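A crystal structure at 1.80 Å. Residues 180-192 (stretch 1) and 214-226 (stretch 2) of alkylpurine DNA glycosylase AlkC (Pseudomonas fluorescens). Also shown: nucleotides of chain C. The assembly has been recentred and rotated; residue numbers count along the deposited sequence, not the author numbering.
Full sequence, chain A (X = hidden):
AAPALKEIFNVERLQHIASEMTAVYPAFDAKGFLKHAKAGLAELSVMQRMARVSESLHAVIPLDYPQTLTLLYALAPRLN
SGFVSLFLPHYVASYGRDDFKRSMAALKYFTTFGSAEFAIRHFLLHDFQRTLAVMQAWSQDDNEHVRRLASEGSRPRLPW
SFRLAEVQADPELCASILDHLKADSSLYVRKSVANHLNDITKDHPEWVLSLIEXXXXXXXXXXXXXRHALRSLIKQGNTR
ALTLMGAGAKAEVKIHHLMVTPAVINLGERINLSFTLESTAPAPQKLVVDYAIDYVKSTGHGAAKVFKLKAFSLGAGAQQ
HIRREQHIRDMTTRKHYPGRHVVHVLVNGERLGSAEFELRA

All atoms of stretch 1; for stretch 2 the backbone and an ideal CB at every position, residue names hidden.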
# COMPACT_ATOMS: atom_id res chain seq x y z
N HIS A 180 -1.97 11.90 -15.85
CA HIS A 180 -0.76 11.76 -16.65
C HIS A 180 -0.23 10.34 -16.59
O HIS A 180 0.48 9.91 -17.51
CB HIS A 180 0.35 12.69 -16.18
CG HIS A 180 0.11 14.14 -16.45
ND1 HIS A 180 0.55 15.14 -15.60
CD2 HIS A 180 -0.49 14.77 -17.48
CE1 HIS A 180 0.21 16.32 -16.09
NE2 HIS A 180 -0.42 16.13 -17.23
N LEU A 181 -0.52 9.60 -15.51
CA LEU A 181 0.11 8.32 -15.26
C LEU A 181 -0.81 7.12 -15.51
O LEU A 181 -0.40 5.98 -15.28
CB LEU A 181 0.64 8.29 -13.81
CG LEU A 181 1.65 9.38 -13.44
CD1 LEU A 181 2.03 9.33 -11.93
CD2 LEU A 181 2.92 9.28 -14.27
N LYS A 182 -2.04 7.35 -16.01
CA LYS A 182 -3.06 6.29 -16.06
C LYS A 182 -2.78 5.25 -17.13
O LYS A 182 -3.53 4.26 -17.21
CB LYS A 182 -4.45 6.89 -16.32
CG LYS A 182 -4.65 7.43 -17.74
CD LYS A 182 -6.03 8.09 -17.85
CE LYS A 182 -6.26 8.73 -19.20
NZ LYS A 182 -5.41 9.93 -19.40
N ALA A 183 -1.77 5.46 -17.97
CA ALA A 183 -1.32 4.44 -18.91
C ALA A 183 0.19 4.29 -18.86
O ALA A 183 0.82 3.99 -19.87
CB ALA A 183 -1.79 4.76 -20.33
N ASP A 184 0.78 4.49 -17.68
CA ASP A 184 2.24 4.52 -17.58
C ASP A 184 2.82 3.16 -17.96
O ASP A 184 2.25 2.11 -17.65
CB ASP A 184 2.66 4.90 -16.16
CG ASP A 184 4.07 5.45 -16.12
OD1 ASP A 184 5.02 4.64 -16.14
OD2 ASP A 184 4.21 6.69 -16.09
N SER A 185 3.98 3.20 -18.63
CA SER A 185 4.66 1.98 -19.06
C SER A 185 5.31 1.24 -17.90
O SER A 185 5.66 0.07 -18.05
CB SER A 185 5.72 2.32 -20.12
OG SER A 185 6.69 3.20 -19.59
N SER A 186 5.46 1.89 -16.74
CA SER A 186 6.14 1.31 -15.59
C SER A 186 5.14 0.64 -14.66
O SER A 186 4.23 1.29 -14.15
CB SER A 186 6.90 2.40 -14.82
OG SER A 186 7.21 1.99 -13.48
N LEU A 187 5.33 -0.65 -14.38
CA LEU A 187 4.49 -1.33 -13.39
C LEU A 187 4.59 -0.65 -12.03
O LEU A 187 3.59 -0.54 -11.30
CB LEU A 187 4.91 -2.80 -13.28
CG LEU A 187 4.18 -3.63 -12.23
CD1 LEU A 187 2.68 -3.64 -12.46
CD2 LEU A 187 4.75 -5.06 -12.23
N TYR A 188 5.80 -0.26 -11.64
CA TYR A 188 6.03 0.44 -10.38
C TYR A 188 5.12 1.65 -10.27
O TYR A 188 4.45 1.87 -9.25
CB TYR A 188 7.50 0.84 -10.33
CG TYR A 188 8.01 1.40 -9.02
CD1 TYR A 188 7.65 0.84 -7.80
CD2 TYR A 188 8.91 2.45 -9.02
CE1 TYR A 188 8.15 1.34 -6.61
CE2 TYR A 188 9.41 2.96 -7.84
CZ TYR A 188 9.03 2.39 -6.64
OH TYR A 188 9.55 2.87 -5.47
N VAL A 189 5.07 2.45 -11.33
CA VAL A 189 4.18 3.61 -11.35
C VAL A 189 2.72 3.16 -11.31
O VAL A 189 1.90 3.73 -10.57
CB VAL A 189 4.46 4.48 -12.58
CG1 VAL A 189 3.42 5.64 -12.68
CG2 VAL A 189 5.87 5.05 -12.50
N ARG A 190 2.36 2.15 -12.12
CA ARG A 190 0.96 1.75 -12.19
C ARG A 190 0.45 1.28 -10.84
O ARG A 190 -0.69 1.59 -10.47
CB ARG A 190 0.75 0.65 -13.24
CG ARG A 190 1.04 1.12 -14.65
CD ARG A 190 0.49 0.20 -15.73
NE ARG A 190 1.06 -1.15 -15.69
CZ ARG A 190 2.21 -1.50 -16.26
NH1 ARG A 190 2.94 -0.60 -16.90
NH2 ARG A 190 2.63 -2.76 -16.20
N LYS A 191 1.27 0.55 -10.09
CA LYS A 191 0.87 0.12 -8.75
C LYS A 191 0.50 1.32 -7.88
O LYS A 191 -0.50 1.29 -7.16
CB LYS A 191 2.00 -0.65 -8.07
CG LYS A 191 2.29 -2.01 -8.66
CD LYS A 191 3.50 -2.62 -7.95
CE LYS A 191 3.70 -4.08 -8.35
NZ LYS A 191 5.00 -4.60 -7.82
N SER A 192 1.33 2.36 -7.92
CA SER A 192 1.12 3.55 -7.12
C SER A 192 -0.15 4.29 -7.54
O SER A 192 -0.92 4.74 -6.68
CB SER A 192 2.35 4.46 -7.22
OG SER A 192 2.12 5.65 -6.51
N UNK A 214 -14.67 7.34 -17.35
CA UNK A 214 -14.19 8.12 -18.48
C UNK A 214 -12.93 7.57 -19.12
O UNK A 214 -12.45 8.12 -20.11
CB UNK A 214 -13.94 9.56 -18.03
N UNK A 215 -12.40 6.48 -18.59
CA UNK A 215 -11.14 5.92 -19.04
C UNK A 215 -11.36 4.93 -20.18
O UNK A 215 -12.44 4.36 -20.35
CB UNK A 215 -10.42 5.24 -17.88
N UNK A 216 -10.31 4.74 -20.96
CA UNK A 216 -10.31 3.74 -22.03
C UNK A 216 -9.71 2.46 -21.47
O UNK A 216 -8.48 2.33 -21.35
CB UNK A 216 -9.53 4.22 -23.26
N UNK A 217 -10.56 1.50 -21.13
CA UNK A 217 -10.09 0.28 -20.51
C UNK A 217 -9.65 -0.76 -21.54
O UNK A 217 -9.29 -1.87 -21.15
CB UNK A 217 -11.19 -0.30 -19.61
N UNK A 218 -9.66 -0.42 -22.83
CA UNK A 218 -9.04 -1.28 -23.83
C UNK A 218 -7.52 -1.20 -23.76
O UNK A 218 -6.84 -2.10 -24.26
CB UNK A 218 -9.52 -0.90 -25.23
N UNK A 219 -6.98 -0.16 -23.15
CA UNK A 219 -5.55 -0.11 -22.86
C UNK A 219 -5.26 -1.01 -21.67
O UNK A 219 -5.75 -0.74 -20.57
CB UNK A 219 -5.09 1.32 -22.59
N UNK A 220 -4.47 -2.08 -21.83
CA UNK A 220 -4.33 -3.05 -20.73
C UNK A 220 -3.65 -2.48 -19.49
O UNK A 220 -3.93 -2.95 -18.38
CB UNK A 220 -3.54 -4.27 -21.22
N UNK A 221 -2.79 -1.48 -19.65
CA UNK A 221 -2.20 -0.82 -18.48
C UNK A 221 -3.27 -0.09 -17.68
O UNK A 221 -3.32 -0.18 -16.45
CB UNK A 221 -1.10 0.16 -18.91
N UNK A 222 -4.14 0.65 -18.38
CA UNK A 222 -5.21 1.38 -17.72
C UNK A 222 -6.23 0.42 -17.11
O UNK A 222 -6.71 0.64 -16.00
CB UNK A 222 -5.90 2.33 -18.71
N UNK A 223 -6.57 -0.66 -17.83
CA UNK A 223 -7.48 -1.67 -17.27
C UNK A 223 -6.93 -2.25 -15.97
O UNK A 223 -7.67 -2.46 -15.01
CB UNK A 223 -7.72 -2.79 -18.28
N UNK A 224 -5.62 -2.54 -15.94
CA UNK A 224 -5.03 -3.11 -14.73
C UNK A 224 -5.12 -2.12 -13.57
O UNK A 224 -5.50 -2.49 -12.45
CB UNK A 224 -3.57 -3.50 -14.98
N UNK A 225 -4.80 -0.85 -13.84
CA UNK A 225 -4.93 0.17 -12.81
C UNK A 225 -6.36 0.22 -12.30
O UNK A 225 -6.61 0.30 -11.09
CB UNK A 225 -4.50 1.54 -13.35
N UNK A 226 -7.33 0.18 -13.22
CA UNK A 226 -8.73 0.25 -12.82
C UNK A 226 -9.10 -0.89 -11.89
O UNK A 226 -9.76 -0.67 -10.86
CB UNK A 226 -9.64 0.23 -14.05
P DG C 8 4.89 -1.03 -3.76
OP1 DG C 8 5.47 -0.19 -4.80
OP2 DG C 8 3.74 -1.96 -4.08
O5' DG C 8 5.95 -1.93 -3.03
C5' DG C 8 7.18 -1.36 -2.58
C4' DG C 8 7.94 -2.37 -1.77
O4' DG C 8 7.13 -2.88 -0.68
C3' DG C 8 8.38 -3.58 -2.55
O3' DG C 8 9.69 -3.94 -2.09
C2' DG C 8 7.30 -4.63 -2.25
C1' DG C 8 6.87 -4.27 -0.84
N9 DG C 8 5.47 -4.44 -0.52
C8 DG C 8 4.41 -3.91 -1.21
N7 DG C 8 3.26 -4.11 -0.63
C5 DG C 8 3.59 -4.78 0.53
C6 DG C 8 2.75 -5.28 1.56
O6 DG C 8 1.52 -5.19 1.66
N1 DG C 8 3.48 -5.92 2.55
C2 DG C 8 4.82 -6.08 2.55
N2 DG C 8 5.34 -6.75 3.59
N3 DG C 8 5.62 -5.61 1.59
C4 DG C 8 4.94 -4.99 0.62

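Position 214 is out of reach and unconstrained; it is Gly214. At 215 the CA-to-CB bond points toward stretch 1, and the ideal CB is 5.2 Å from Lys182 CD, part of an extended aliphatic chain. A broad apolar or aromatic side chain would suit it. The residue is Trp215, whose indole lays one face against that chain: Lys182 CD sits 3.8 Å from the centroid of the five-membered ring, a CH-pi contact.

Position 216 has nothing of stretch 1 near its ideal CB; it is Asn216. Position 217 is out of reach, and Leu217 occupies it. Position 218 is equally free; it is Glu218. A type I turn runs from Asn216 to 219.

Position 219 directly precedes a helix, where Asn, Asp, Ser or Thr commonly caps free amide groups; its CB points toward stretch 1, 5.3 Å from Ala183 CB. Asn219 fills the role, its OD1 accepting weak bonds from the N atoms of 221 and 222, while its ND2 packs 3.8 Å from Ala183 CB. Position 220, in the first turn and out of reach, has a phi of -65° compatible with proline, and Pro220 is found.

The ideal CB of 221 points toward stretch 1, 3.6 Å from Arg190 CD and 4.1 Å from Asp184 O. A flat ring could lie on the guanidinium, and an acidic group might also answer its charge. His221 stacks flat on the Arg190 guanidinium, with planes at 5° and the centres of ring and guanidinium 3.8 Å apart. Arg190 NH1 donates to Asp184 O (2.9 Å), which helps hold the guanidinium in place for the stack.

At 222 the CB points sideways, only 3.4 Å from Lys182 O, an acceptor that invites a short donor such as Ser or Thr. Thr222, with chi1 in m, donates from OG1 to Lys182 O at 2.8 Å.

Position 223 points away; Ala223 occupies it. At 224 the CB points toward stretch 1 but is still 5.2 Å from Arg190 NE, leaving room for a long or aromatic side chain. Trp224 spans the gap: Leu187 CD1 lies over one ring face, 4.3 Å from CZ2, and Arg190 O meets the ring edge 3.7 Å from CZ3.

Position 225 also points toward stretch 1, its CB 4.8 Å from both Arg190 O and Lys182 O, and a medium aliphatic residue would fit. Ile225 places CG1 3.8 Å from Arg190 CB and CD1 3.5 Å from Lys182 O. Position 226 is out of reach; it is Ala226.

Stretch 2 (214-226) GWNLENPHTAWIA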
# COMPACT_ATOMS: atom_id res chain seq x y z
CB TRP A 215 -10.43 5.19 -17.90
CG TRP A 215 -9.73 6.04 -16.95
CD1 TRP A 215 -9.71 7.41 -16.90
CD2 TRP A 215 -8.91 5.58 -15.88
NE1 TRP A 215 -8.92 7.82 -15.85
CE2 TRP A 215 -8.42 6.71 -15.21
CE3 TRP A 215 -8.54 4.31 -15.43
CZ2 TRP A 215 -7.57 6.62 -14.11
CZ3 TRP A 215 -7.71 4.21 -14.34
CH2 TRP A 215 -7.23 5.36 -13.69
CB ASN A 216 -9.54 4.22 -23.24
CG ASN A 216 -9.27 3.11 -24.22
OD1 ASN A 216 -10.06 2.18 -24.33
ND2 ASN A 216 -8.14 3.18 -24.91
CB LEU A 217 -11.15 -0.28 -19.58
CG LEU A 217 -11.59 0.66 -18.45
CD1 LEU A 217 -12.49 -0.07 -17.47
CD2 LEU A 217 -10.41 1.31 -17.71
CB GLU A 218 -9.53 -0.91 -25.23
CG GLU A 218 -11.05 -0.97 -25.38
CD GLU A 218 -11.59 -2.38 -25.27
OE1 GLU A 218 -10.84 -3.33 -25.59
OE2 GLU A 218 -12.76 -2.54 -24.87
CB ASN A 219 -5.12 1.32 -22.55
CG ASN A 219 -3.62 1.45 -22.34
OD1 ASN A 219 -3.02 0.71 -21.56
ND2 ASN A 219 -3.00 2.38 -23.06
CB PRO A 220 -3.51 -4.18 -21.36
CG PRO A 220 -2.82 -3.56 -22.52
CD PRO A 220 -3.72 -2.49 -23.03
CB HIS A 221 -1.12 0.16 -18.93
CG HIS A 221 0.11 -0.51 -19.46
ND1 HIS A 221 0.42 -1.82 -19.18
CD2 HIS A 221 1.11 -0.04 -20.25
CE1 HIS A 221 1.55 -2.14 -19.78
NE2 HIS A 221 1.99 -1.07 -20.43
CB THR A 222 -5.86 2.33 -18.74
OG1 THR A 222 -4.83 3.11 -19.38
CG2 THR A 222 -6.88 3.26 -18.07
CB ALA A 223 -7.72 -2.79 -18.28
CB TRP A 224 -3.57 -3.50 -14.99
CG TRP A 224 -2.92 -4.20 -13.83
CD1 TRP A 224 -2.78 -5.55 -13.65
CD2 TRP A 224 -2.30 -3.58 -12.68
NE1 TRP A 224 -2.13 -5.81 -12.46
CE2 TRP A 224 -1.83 -4.62 -11.85
CE3 TRP A 224 -2.10 -2.26 -12.27
CZ2 TRP A 224 -1.16 -4.37 -10.64
CZ3 TRP A 224 -1.46 -2.01 -11.05
CH2 TRP A 224 -0.99 -3.06 -10.26
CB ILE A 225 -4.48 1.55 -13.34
CG1 ILE A 225 -2.96 1.55 -13.59
CG2 ILE A 225 -4.85 2.65 -12.36
CD1 ILE A 225 -2.43 2.85 -14.20
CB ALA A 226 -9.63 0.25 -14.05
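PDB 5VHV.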